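Protein ACDH-11, isoform b (Caenorhabditis elegans, PDB 4Y9J) belongs to the acyl-CoA dehydrogenase family of flavoproteins and is a four-chain assembly that binds flavin-adenine dinucleotide. Local coordinates at residues Glu97-Cys105 against Phe135-Met146; Glu107-Tyr115 against Ile126-Leu134. All blocks are in the same frame, centred on the assembly; numbering follows the deposited sequence.

Contact 1. Residues Glu97-Cys105 against Phe135-Met146; sequences EWHKLKQIC and FSPSAGLVSCPM. With UCC (S-{(3S,5R,9R)-1-[(2R,3S,4R,5R)-5-(6-amino-9H-purin-9-yl)-4-hydroxy-3-(phosphonooxy)tetrahydrofuran-2-yl]-3,5,9-trihydroxy-8,8-dimethyl-3,5-dioxido-10,14-dioxo-2,4,6-trioxa-11,15-diaza-3lambda~5~,5lambda~5~-diphosphaheptadecan-17-yl} undecanethioate), chain F.
Trp98 carries its indole anti to the backbone N (chi1 177°) and Val142 does the same with CG1 (chi1 175°), which turns Val142 CG2 onto the indole. That methyl sits 3.6 Å from the centroid of the six-membered ring of Trp98, 16° off the ring normal, a CH-pi contact over one face. Near the ring plane the edge atom Trp98 CZ3 meets the carbonyl oxygen Gly140 O at 3.2 Å, while Pro145 CG approaches CZ2 from an oblique direction. Trp98 NE1 is hydrogen-bonded to Asp228, which also forms a salt bridge with Lys102 NZ, and this bond probably helps to hold the indole's rotation. One helical turn on, Leu101 CB lies 3.7 Å from Val142 CG2, and Leu101 CD1 rests on Ala139 O. Segment 135-146 carries the chain from the end of helix 121-135 through a loop into helix 143-158 in the helical N-terminal domain of the acyl-CoA dehydrogenase fold. It reverses through a type I' turn, Ala139 to Val142, closed by the bond from Val142 N to Ala139 O and placing Gly140 and Leu141 at positive phi. Further along helix 96-107, Cys105 SG stands 3.9 Å from the centroid of the Phe135 ring, an oblique sulfur-aromatic contact with Phe135 CZ and CE2 nearest. Ala139 CB lies over a face of the same ring. The bent chain of Met146 brings its SD to 3.5 Å from Cys105 CB, and Val142 CG1 touches both Cys105 SG and Lys102 CG. Following Val142 in the segment, Ser143 and Cys144 line the UCC pocket: Ser143 OG is 3.6 Å from UCC C10, and Cys144 SG packs against the acyl chain at CA4.

Contact 2. Residues Glu107-Tyr115 against Ile126-Leu134; sequences EEGVISIGY and IHQVAKLFL
Lys131 NZ is gripped by two oxygens of Glu108: it donates to the backbone O at 2.8 Å, in the carbonyl plane and on a lone pair, and to the carboxylate OE1 at 2.8 Å on its anti side, the latter a salt bridge. Asp53 of helix 44-74 adds a second carboxylate to the ammonium, and Arg60 pairs with Glu108 OE2. Lys131 reaches this site with CG anti to its backbone N (chi1 -156°) and an extended chain, passing Ile113 CD1 at CD. Ile113 CG2 lies over one face of the His127 ring, 3.9 Å from its centroid, a CH-pi contact, while His127 NE2 bonds Asp53. Gln128 NE2 gives a nearly straight bond to Val110 O (3.1 Å, 162° at the hydrogen), almost within its own amide plane, and NE2 also bonds Asp150; its OE1 is held by Arg125. Beside it Val110 CG1 and Leu132 CD2 pack tightly at 3.3 Å. Glu108 O lies just where helix 96-107 gives way to Gly109, whose positive phi and two bonds back into the last turn form a Schellman motif. Lysine thus meets the C-terminal end region of a helix, whose carbonyl would favour a cation, and the buried ammonium, flanked by two carboxylates, is probably kept charged.

Overall arrangement
The centres of the two contacts lie 12 Å apart, each about 14 Å from the centre of the chain, in the helical N-terminal domain. Along the chain the order is 97-105, 107-115, 126-134, 135-146, so contact 2 is the inner pair and contact 1 the outer. Helix 96-107 runs from contact 1 into the loop of contact 2, and helix 121-135 leads back into the link that contact 1 holds before helix 143-158. They touch directly: Val110 N probably bonds Cys105 O at 3.0 Å, and Met146 packs on Val110 and Ile111. The paired contacts thereby join three successive helices beside the UCC pocket, with helices 44-74 and 304-338 bordering both.

Contact 1. Residues Glu97-Cys105 against Phe135-Met146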
loop_
_atom_site.group_PDB
_atom_site.type_symbol
_atom_site.label_atom_id
_atom_site.label_comp_id
_atom_site.label_asym_id
_atom_site.label_seq_id
_atom_site.Cartn_x
_atom_site.Cartn_y
_atom_site.Cartn_z
ATOM N N GLU B 97 6.769 17.470 -4.949
ATOM C CA GLU B 97 6.819 18.508 -3.910
ATOM C C GLU B 97 8.218 18.594 -3.133
ATOM O O GLU B 97 8.645 19.710 -2.785
ATOM C CB GLU B 97 5.696 18.402 -2.935
ATOM C CG GLU B 97 4.295 18.594 -3.503
ATOM C CD GLU B 97 3.682 17.352 -4.135
ATOM O OE1 GLU B 97 4.340 16.303 -4.293
ATOM O OE2 GLU B 97 2.507 17.400 -4.395
ATOM N N TRP B 98 8.896 17.459 -2.941
ATOM C CA TRP B 98 10.214 17.410 -2.394
ATOM C C TRP B 98 11.142 18.287 -3.310
ATOM O O TRP B 98 11.888 19.149 -2.810
ATOM C CB TRP B 98 10.738 15.992 -2.354
ATOM C CG TRP B 98 12.095 15.853 -1.876
ATOM C CD1 TRP B 98 13.232 15.766 -2.657
ATOM C CD2 TRP B 98 12.554 15.800 -0.501
ATOM N NE1 TRP B 98 14.325 15.578 -1.851
ATOM C CE2 TRP B 98 13.963 15.669 -0.538
ATOM C CE3 TRP B 98 11.921 15.878 0.761
ATOM C CZ2 TRP B 98 14.739 15.582 0.632
ATOM C CZ3 TRP B 98 12.725 15.781 1.931
ATOM C CH2 TRP B 98 14.112 15.643 1.836
ATOM N N HIS B 99 11.101 18.030 -4.598
ATOM C CA HIS B 99 11.880 18.779 -5.537
ATOM C C HIS B 99 11.543 20.274 -5.482
ATOM O O HIS B 99 12.441 21.113 -5.575
ATOM C CB HIS B 99 11.772 18.231 -6.974
ATOM C CG HIS B 99 12.298 16.836 -7.115
ATOM N ND1 HIS B 99 13.619 16.492 -6.869
ATOM C CD2 HIS B 99 11.671 15.685 -7.469
ATOM C CE1 HIS B 99 13.773 15.189 -7.030
ATOM N NE2 HIS B 99 12.602 14.678 -7.388
ATOM N N LYS B 100 10.264 20.607 -5.432
ATOM C CA LYS B 100 9.804 21.982 -5.382
ATOM C C LYS B 100 10.316 22.693 -4.147
ATOM O O LYS B 100 10.815 23.842 -4.251
ATOM C CB LYS B 100 8.281 22.070 -5.475
ATOM C CG LYS B 100 7.734 23.484 -5.460
ATOM C CD LYS B 100 8.156 24.334 -6.663
ATOM C CE LYS B 100 7.535 25.734 -6.545
ATOM N NZ LYS B 100 7.807 26.655 -7.651
ATOM N N LEU B 101 10.318 22.015 -3.023
ATOM C CA LEU B 101 10.885 22.571 -1.782
ATOM C C LEU B 101 12.378 22.921 -1.919
ATOM O O LEU B 101 12.816 23.979 -1.502
ATOM C CB LEU B 101 10.647 21.660 -0.619
ATOM C CG LEU B 101 9.188 21.618 -0.119
ATOM C CD1 LEU B 101 8.865 20.317 0.593
ATOM C CD2 LEU B 101 8.862 22.786 0.755
ATOM N N LYS B 102 13.140 22.023 -2.538
ATOM C CA LYS B 102 14.561 22.299 -2.781
ATOM C C LYS B 102 14.763 23.516 -3.660
ATOM O O LYS B 102 15.669 24.311 -3.470
ATOM C CB LYS B 102 15.235 21.087 -3.408
ATOM C CG LYS B 102 15.348 19.926 -2.421
ATOM C CD LYS B 102 15.751 18.642 -3.135
ATOM C CE LYS B 102 17.153 18.569 -3.641
ATOM N NZ LYS B 102 17.424 17.421 -4.573
ATOM N N GLN B 103 13.945 23.636 -4.675
ATOM C CA GLN B 103 13.974 24.797 -5.523
ATOM C C GLN B 103 13.681 26.091 -4.818
ATOM O O GLN B 103 14.348 27.111 -5.079
ATOM C CB GLN B 103 13.071 24.628 -6.747
ATOM C CG GLN B 103 13.462 23.401 -7.543
ATOM C CD GLN B 103 12.384 22.955 -8.563
ATOM O OE1 GLN B 103 11.293 23.526 -8.659
ATOM N NE2 GLN B 103 12.692 21.902 -9.292
ATOM N N ILE B 104 12.677 26.071 -3.987
ATOM C CA ILE B 104 12.319 27.207 -3.159
ATOM C C ILE B 104 13.483 27.617 -2.221
ATOM O O ILE B 104 13.772 28.825 -2.089
ATOM C CB ILE B 104 11.041 26.946 -2.375
ATOM C CG1 ILE B 104 9.825 26.910 -3.335
ATOM C CG2 ILE B 104 10.848 28.014 -1.308
ATOM C CD1 ILE B 104 8.553 26.416 -2.654
ATOM N N CYS B 105 14.154 26.628 -1.638
ATOM C CA CYS B 105 15.346 26.884 -0.821
ATOM C C CYS B 105 16.434 27.647 -1.566
ATOM O O CYS B 105 17.056 28.588 -1.017
ATOM C CB CYS B 105 15.903 25.583 -0.278
ATOM S SG CYS B 105 14.876 24.975 1.056
ATOM N N PHE B 135 11.363 28.163 8.116
ATOM C CA PHE B 135 11.233 27.092 7.119
ATOM C C PHE B 135 11.027 25.747 7.795
ATOM O O PHE B 135 10.148 24.965 7.384
ATOM C CB PHE B 135 12.495 27.072 6.202
ATOM C CG PHE B 135 12.472 26.042 5.111
ATOM C CD1 PHE B 135 11.427 26.009 4.191
ATOM C CD2 PHE B 135 13.474 25.104 5.005
ATOM C CE1 PHE B 135 11.398 25.115 3.153
ATOM C CE2 PHE B 135 13.435 24.158 3.970
ATOM C CZ PHE B 135 12.424 24.190 3.037
ATOM N N SER B 136 11.815 25.482 8.839
ATOM C CA SER B 136 12.021 24.101 9.325
ATOM C C SER B 136 10.746 23.266 9.617
ATOM O O SER B 136 10.641 22.139 9.138
ATOM C CB SER B 136 12.988 24.134 10.504
ATOM O OG SER B 136 13.509 22.833 10.706
ATOM N N PRO B 137 9.757 23.815 10.362
ATOM C CA PRO B 137 8.590 23.008 10.639
ATOM C C PRO B 137 7.629 22.865 9.465
ATOM O O PRO B 137 6.735 22.028 9.524
ATOM C CB PRO B 137 7.908 23.742 11.798
ATOM C CG PRO B 137 8.415 25.148 11.735
ATOM C CD PRO B 137 9.768 25.053 11.156
ATOM N N SER B 138 7.808 23.622 8.405
ATOM C CA SER B 138 7.074 23.356 7.178
ATOM C C SER B 138 7.819 22.707 6.033
ATOM O O SER B 138 7.263 22.580 4.931
ATOM C CB SER B 138 6.568 24.681 6.652
ATOM O OG SER B 138 5.642 25.210 7.570
ATOM N N ALA B 139 9.060 22.281 6.263
ATOM C CA ALA B 139 9.978 21.976 5.212
ATOM C C ALA B 139 9.817 20.595 4.630
ATOM O O ALA B 139 10.464 20.272 3.674
ATOM C CB ALA B 139 11.415 22.100 5.756
ATOM N N GLY B 140 8.978 19.779 5.237
ATOM C CA GLY B 140 8.903 18.383 4.814
ATOM C C GLY B 140 10.256 17.704 4.894
ATOM O O GLY B 140 10.584 16.896 4.067
ATOM N N LEU B 141 11.057 18.090 5.881
ATOM C CA LEU B 141 12.400 17.634 6.071
ATOM C C LEU B 141 13.451 18.001 5.037
ATOM O O LEU B 141 14.582 17.492 5.047
ATOM C CB LEU B 141 12.415 16.100 6.390
ATOM C CG LEU B 141 12.650 15.760 7.827
ATOM C CD1 LEU B 141 14.056 16.191 8.269
ATOM C CD2 LEU B 141 11.590 16.309 8.749
ATOM N N VAL B 142 13.110 18.911 4.142
ATOM C CA VAL B 142 14.108 19.561 3.301
ATOM C C VAL B 142 15.137 20.341 4.135
ATOM O O VAL B 142 16.269 20.522 3.668
ATOM C CB VAL B 142 13.443 20.328 2.130
ATOM C CG1 VAL B 142 14.510 21.119 1.329
ATOM C CG2 VAL B 142 12.809 19.298 1.200
ATOM N N SER B 143 14.791 20.646 5.383
ATOM C CA SER B 143 15.725 21.096 6.340
ATOM C C SER B 143 16.956 20.243 6.457
ATOM O O SER B 143 18.004 20.761 6.801
ATOM C CB SER B 143 15.029 21.176 7.714
ATOM O OG SER B 143 14.286 19.941 7.914
ATOM N N CYS B 144 16.857 18.918 6.303
ATOM C CA CYS B 144 18.024 18.060 6.443
ATOM C C CYS B 144 19.084 18.261 5.347
ATOM O O CYS B 144 20.226 18.644 5.657
ATOM C CB CYS B 144 17.576 16.609 6.614
ATOM S SG CYS B 144 18.812 15.386 6.292
ATOM N N PRO B 145 18.720 18.154 4.074
ATOM C CA PRO B 145 19.722 18.492 3.089
ATOM C C PRO B 145 20.158 19.959 3.153
ATOM O O PRO B 145 21.297 20.225 2.805
ATOM C CB PRO B 145 19.074 18.160 1.758
ATOM C CG PRO B 145 17.621 18.045 2.071
ATOM C CD PRO B 145 17.543 17.524 3.451
ATOM N N MET B 146 19.311 20.901 3.607
ATOM C CA MET B 146 19.814 22.281 3.737
ATOM C C MET B 146 20.944 22.338 4.799
ATOM O O MET B 146 21.948 23.039 4.592
ATOM C CB MET B 146 18.703 23.275 4.069
ATOM C CG MET B 146 17.684 23.475 2.974
ATOM S SD MET B 146 18.499 24.109 1.474
ATOM C CE MET B 146 18.332 22.853 0.279
HETATM O OA1 UCC F . 23.493 12.182 11.629
HETATM C CA1 UCC F . 23.919 12.649 10.503
HETATM C CA2 UCC F . 23.121 13.326 9.383
HETATM C CA3 UCC F . 21.745 13.845 9.661
HETATM C CA4 UCC F . 21.497 15.234 8.981
HETATM C CA5 UCC F . 21.377 16.316 10.062
HETATM C CA6 UCC F . 20.270 17.265 9.764
HETATM C CA7 UCC F . 20.146 18.341 10.831
HETATM C CA8 UCC F . 19.136 19.168 10.142
HETATM C CA9 UCC F . 17.988 19.659 10.842
HETATM C C10 UCC F . 16.718 19.107 10.372
HETATM C C11 UCC F . 16.229 18.376 11.614
HETATM S S UCC F . 25.500 12.579 9.960
HETATM C CP1 UCC F . 26.516 11.710 11.214
HETATM C CP2 UCC F . 26.589 12.379 12.552
HETATM N NP1 UCC F . 27.636 11.798 13.418
HETATM C CP3 UCC F . 27.989 12.492 14.502
HETATM O OP1 UCC F . 27.420 13.513 14.889
HETATM C CP4 UCC F . 29.216 12.009 15.248
HETATM C CP5 UCC F . 28.872 11.852 16.736
HETATM N NP2 UCC F . 30.163 11.577 17.353
HETATM C CP6 UCC F . 31.043 12.512 17.710
HETATM O OP2 UCC F . 30.811 13.712 17.657
HETATM C CP8 UCC F . 32.326 11.973 18.311
HETATM O OP3 UCC F . 32.648 12.756 19.501
HETATM C CPB UCC F . 33.577 12.126 17.479
HETATM C CP7 UCC F . 33.835 13.453 16.750
HETATM C CP9 UCC F . 33.116 11.397 16.142
HETATM C CPA UCC F . 34.683 11.095 17.796
HETATM O O7 UCC F . 35.804 11.295 16.898
HETATM P P2 UCC F . 37.274 10.751 17.306
HETATM O O21 UCC F . 38.260 11.022 16.181
HETATM O O22 UCC F . 37.057 9.374 17.950
HETATM O O6 UCC F . 37.568 11.723 18.577
HETATM P P1 UCC F . 38.719 12.809 18.757
HETATM O O11 UCC F . 40.117 12.213 18.673
HETATM O O12 UCC F . 38.298 13.520 20.009
HETATM O "O5'" UCC F . 38.413 13.773 17.430
HETATM C "C5'" UCC F . 39.423 13.938 16.405
HETATM C "C4'" UCC F . 39.715 15.426 16.127
HETATM C "C3'" UCC F . 40.236 16.134 17.374
HETATM O "O3'" UCC F . 41.095 17.133 16.886
HETATM P P3 UCC F . 42.646 17.132 17.182
HETATM O O33 UCC F . 43.124 18.313 16.367
HETATM O O32 UCC F . 43.154 15.865 16.535
HETATM O O31 UCC F . 42.736 17.239 18.725
HETATM C "C2'" UCC F . 39.026 16.794 18.021
HETATM O "O2'" UCC F . 39.287 18.029 18.686
HETATM O "O4'" UCC F . 38.493 16.102 15.762
HETATM C "C1'" UCC F . 38.238 17.101 16.741
HETATM N N9 UCC F . 36.790 17.289 16.913
HETATM C C4 UCC F . 36.218 18.484 16.806
HETATM N N3 UCC F . 36.637 19.730 16.481
HETATM C C8 UCC F . 35.886 16.343 17.259
HETATM N N7 UCC F . 34.672 16.918 17.338
HETATM C C5 UCC F . 34.801 18.236 17.061
HETATM C C6 UCC F . 33.892 19.405 16.919
HETATM N N6 UCC F . 32.564 19.240 17.141
HETATM N N1 UCC F . 34.453 20.626 16.642
HETATM C C2 UCC F . 35.778 20.764 16.434
#

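Contact 2. Residues Glu107-Tyr115 against Ile126-Leu134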
loop_
_atom_site.group_PDB
_atom_site.type_symbol
_atom_site.label_atom_id
_atom_site.label_comp_id
_atom_site.label_asym_id
_atom_site.label_seq_id
_atom_site.Cartn_x
_atom_site.Cartn_y
_atom_site.Cartn_z
ATOM N N GLU B 107 15.894 29.542 -4.457
ATOM C CA GLU B 107 15.300 30.843 -4.823
ATOM C C GLU B 107 15.363 31.808 -3.602
ATOM O O GLU B 107 15.675 33.004 -3.747
ATOM C CB GLU B 107 13.796 30.672 -5.156
ATOM C CG GLU B 107 13.381 30.673 -6.597
ATOM C CD GLU B 107 11.934 30.179 -6.819
ATOM O OE1 GLU B 107 11.127 29.994 -5.872
ATOM O OE2 GLU B 107 11.576 29.953 -7.984
ATOM N N GLU B 108 15.004 31.277 -2.455
ATOM C CA GLU B 108 14.935 32.017 -1.174
ATOM C C GLU B 108 16.285 32.234 -0.465
ATOM O O GLU B 108 16.344 32.910 0.579
ATOM C CB GLU B 108 13.949 31.352 -0.196
ATOM C CG GLU B 108 12.514 31.443 -0.718
ATOM C CD GLU B 108 11.850 32.775 -0.524
ATOM O OE1 GLU B 108 12.479 33.702 0.060
ATOM O OE2 GLU B 108 10.721 32.933 -1.005
ATOM N N GLY B 109 17.336 31.635 -1.001
ATOM C CA GLY B 109 18.691 31.789 -0.458
ATOM C C GLY B 109 18.835 31.243 0.917
ATOM O O GLY B 109 19.628 31.718 1.673
ATOM N N VAL B 110 18.117 30.152 1.248
ATOM C CA VAL B 110 18.280 29.561 2.524
ATOM C C VAL B 110 19.732 29.167 2.838
ATOM O O VAL B 110 20.132 29.194 4.004
ATOM C CB VAL B 110 17.332 28.340 2.625
ATOM C CG1 VAL B 110 17.758 27.452 3.708
ATOM C CG2 VAL B 110 15.910 28.841 2.734
ATOM N N ILE B 111 20.500 28.798 1.813
ATOM C CA ILE B 111 21.957 28.628 1.900
ATOM C C ILE B 111 22.662 29.948 1.551
ATOM O O ILE B 111 23.548 30.384 2.294
ATOM C CB ILE B 111 22.489 27.558 0.901
ATOM C CG1 ILE B 111 21.746 26.228 1.108
ATOM C CG2 ILE B 111 24.009 27.326 1.092
ATOM C CD1 ILE B 111 21.723 25.772 2.529
ATOM N N SER B 112 22.295 30.578 0.435
ATOM C CA SER B 112 23.031 31.734 -0.063
ATOM C C SER B 112 23.176 32.845 0.919
ATOM O O SER B 112 24.190 33.548 0.938
ATOM C CB SER B 112 22.368 32.352 -1.338
ATOM O OG SER B 112 21.873 31.284 -2.095
ATOM N N ILE B 113 22.102 33.144 1.611
ATOM C CA ILE B 113 22.104 34.251 2.572
ATOM C C ILE B 113 23.287 34.078 3.544
ATOM O O ILE B 113 23.961 35.070 3.868
ATOM C CB ILE B 113 20.714 34.398 3.266
ATOM C CG1 ILE B 113 19.688 35.006 2.285
ATOM C CG2 ILE B 113 20.769 35.264 4.525
ATOM C CD1 ILE B 113 18.244 34.709 2.671
ATOM N N GLY B 114 23.562 32.864 4.008
ATOM C CA GLY B 114 24.646 32.634 4.949
ATOM C C GLY B 114 26.039 32.983 4.486
ATOM O O GLY B 114 26.931 33.170 5.317
ATOM N N TYR B 115 26.215 33.101 3.168
ATOM C CA TYR B 115 27.514 33.335 2.541
ATOM C C TYR B 115 27.589 34.569 1.619
ATOM O O TYR B 115 28.606 34.763 0.970
ATOM C CB TYR B 115 27.974 32.096 1.742
ATOM C CG TYR B 115 28.085 30.885 2.624
ATOM C CD1 TYR B 115 29.256 30.652 3.322
ATOM C CD2 TYR B 115 27.012 29.996 2.799
ATOM C CE1 TYR B 115 29.351 29.599 4.226
ATOM C CE2 TYR B 115 27.109 28.903 3.655
ATOM C CZ TYR B 115 28.311 28.681 4.349
ATOM O OH TYR B 115 28.452 27.631 5.231
ATOM N N ILE B 126 22.519 35.703 11.175
ATOM C CA ILE B 126 21.300 35.961 11.937
ATOM C C ILE B 126 20.092 35.867 10.991
ATOM O O ILE B 126 19.110 35.212 11.301
ATOM C CB ILE B 126 21.375 37.313 12.718
ATOM C CG1 ILE B 126 22.388 37.152 13.862
ATOM C CG2 ILE B 126 20.021 37.661 13.300
ATOM C CD1 ILE B 126 22.864 38.448 14.487
ATOM N N HIS B 127 20.197 36.506 9.832
ATOM C CA HIS B 127 19.144 36.484 8.856
ATOM C C HIS B 127 18.869 34.995 8.475
ATOM O O HIS B 127 17.752 34.539 8.556
ATOM C CB HIS B 127 19.581 37.319 7.653
ATOM C CG HIS B 127 18.589 37.404 6.543
ATOM N ND1 HIS B 127 18.807 38.187 5.436
ATOM C CD2 HIS B 127 17.360 36.866 6.389
ATOM C CE1 HIS B 127 17.771 38.105 4.623
ATOM N NE2 HIS B 127 16.886 37.288 5.177
ATOM N N GLN B 128 19.926 34.272 8.158
ATOM C CA GLN B 128 19.850 32.904 7.703
ATOM C C GLN B 128 19.251 32.015 8.711
ATOM O O GLN B 128 18.330 31.206 8.391
ATOM C CB GLN B 128 21.226 32.387 7.294
ATOM C CG GLN B 128 21.180 31.007 6.656
ATOM C CD GLN B 128 22.461 30.224 6.745
ATOM O OE1 GLN B 128 23.359 30.525 7.541
ATOM N NE2 GLN B 128 22.529 29.165 5.950
ATOM N N VAL B 129 19.720 32.103 9.953
ATOM C CA VAL B 129 19.146 31.308 11.015
ATOM C C VAL B 129 17.644 31.569 11.264
ATOM O O VAL B 129 16.877 30.642 11.427
ATOM C CB VAL B 129 20.014 31.376 12.320
ATOM C CG1 VAL B 129 19.297 30.763 13.487
ATOM C CG2 VAL B 129 21.298 30.601 12.102
ATOM N N ALA B 130 17.223 32.828 11.218
ATOM C CA ALA B 130 15.788 33.182 11.352
ATOM C C ALA B 130 14.950 32.584 10.196
ATOM O O ALA B 130 13.843 32.066 10.386
ATOM C CB ALA B 130 15.657 34.731 11.351
ATOM N N LYS B 131 15.523 32.613 8.996
ATOM C CA LYS B 131 14.819 32.104 7.834
ATOM C C LYS B 131 14.671 30.582 7.921
ATOM O O LYS B 131 13.600 30.053 7.646
ATOM C CB LYS B 131 15.476 32.546 6.522
ATOM C CG LYS B 131 14.509 32.552 5.366
ATOM C CD LYS B 131 15.107 33.203 4.121
ATOM C CE LYS B 131 13.970 33.519 3.166
ATOM N NZ LYS B 131 14.393 34.337 2.000
ATOM N N LEU B 132 15.731 29.900 8.322
ATOM C CA LEU B 132 15.712 28.482 8.582
ATOM C C LEU B 132 14.721 28.109 9.666
ATOM O O LEU B 132 14.051 27.033 9.583
ATOM C CB LEU B 132 17.105 27.974 8.978
ATOM C CG LEU B 132 18.137 27.991 7.864
ATOM C CD1 LEU B 132 19.535 27.927 8.475
ATOM C CD2 LEU B 132 17.916 26.789 6.960
ATOM N N PHE B 133 14.639 28.956 10.677
ATOM C CA PHE B 133 13.686 28.752 11.747
ATOM C C PHE B 133 12.206 28.834 11.272
ATOM O O PHE B 133 11.348 28.076 11.746
ATOM C CB PHE B 133 13.985 29.693 12.893
ATOM C CG PHE B 133 12.949 29.693 14.021
ATOM C CD1 PHE B 133 12.860 28.654 14.963
ATOM C CD2 PHE B 133 12.026 30.749 14.103
ATOM C CE1 PHE B 133 11.915 28.730 15.992
ATOM C CE2 PHE B 133 11.110 30.828 15.133
ATOM C CZ PHE B 133 11.055 29.843 16.080
ATOM N N LEU B 134 11.901 29.762 10.369
ATOM C CA LEU B 134 10.582 29.822 9.761
ATOM C C LEU B 134 10.328 28.604 8.836
ATOM O O LEU B 134 9.226 28.022 8.841
ATOM C CB LEU B 134 10.403 31.104 8.992
ATOM C CG LEU B 134 10.596 32.384 9.798
ATOM C CD1 LEU B 134 10.401 33.540 8.825
ATOM C CD2 LEU B 134 9.614 32.456 10.951
#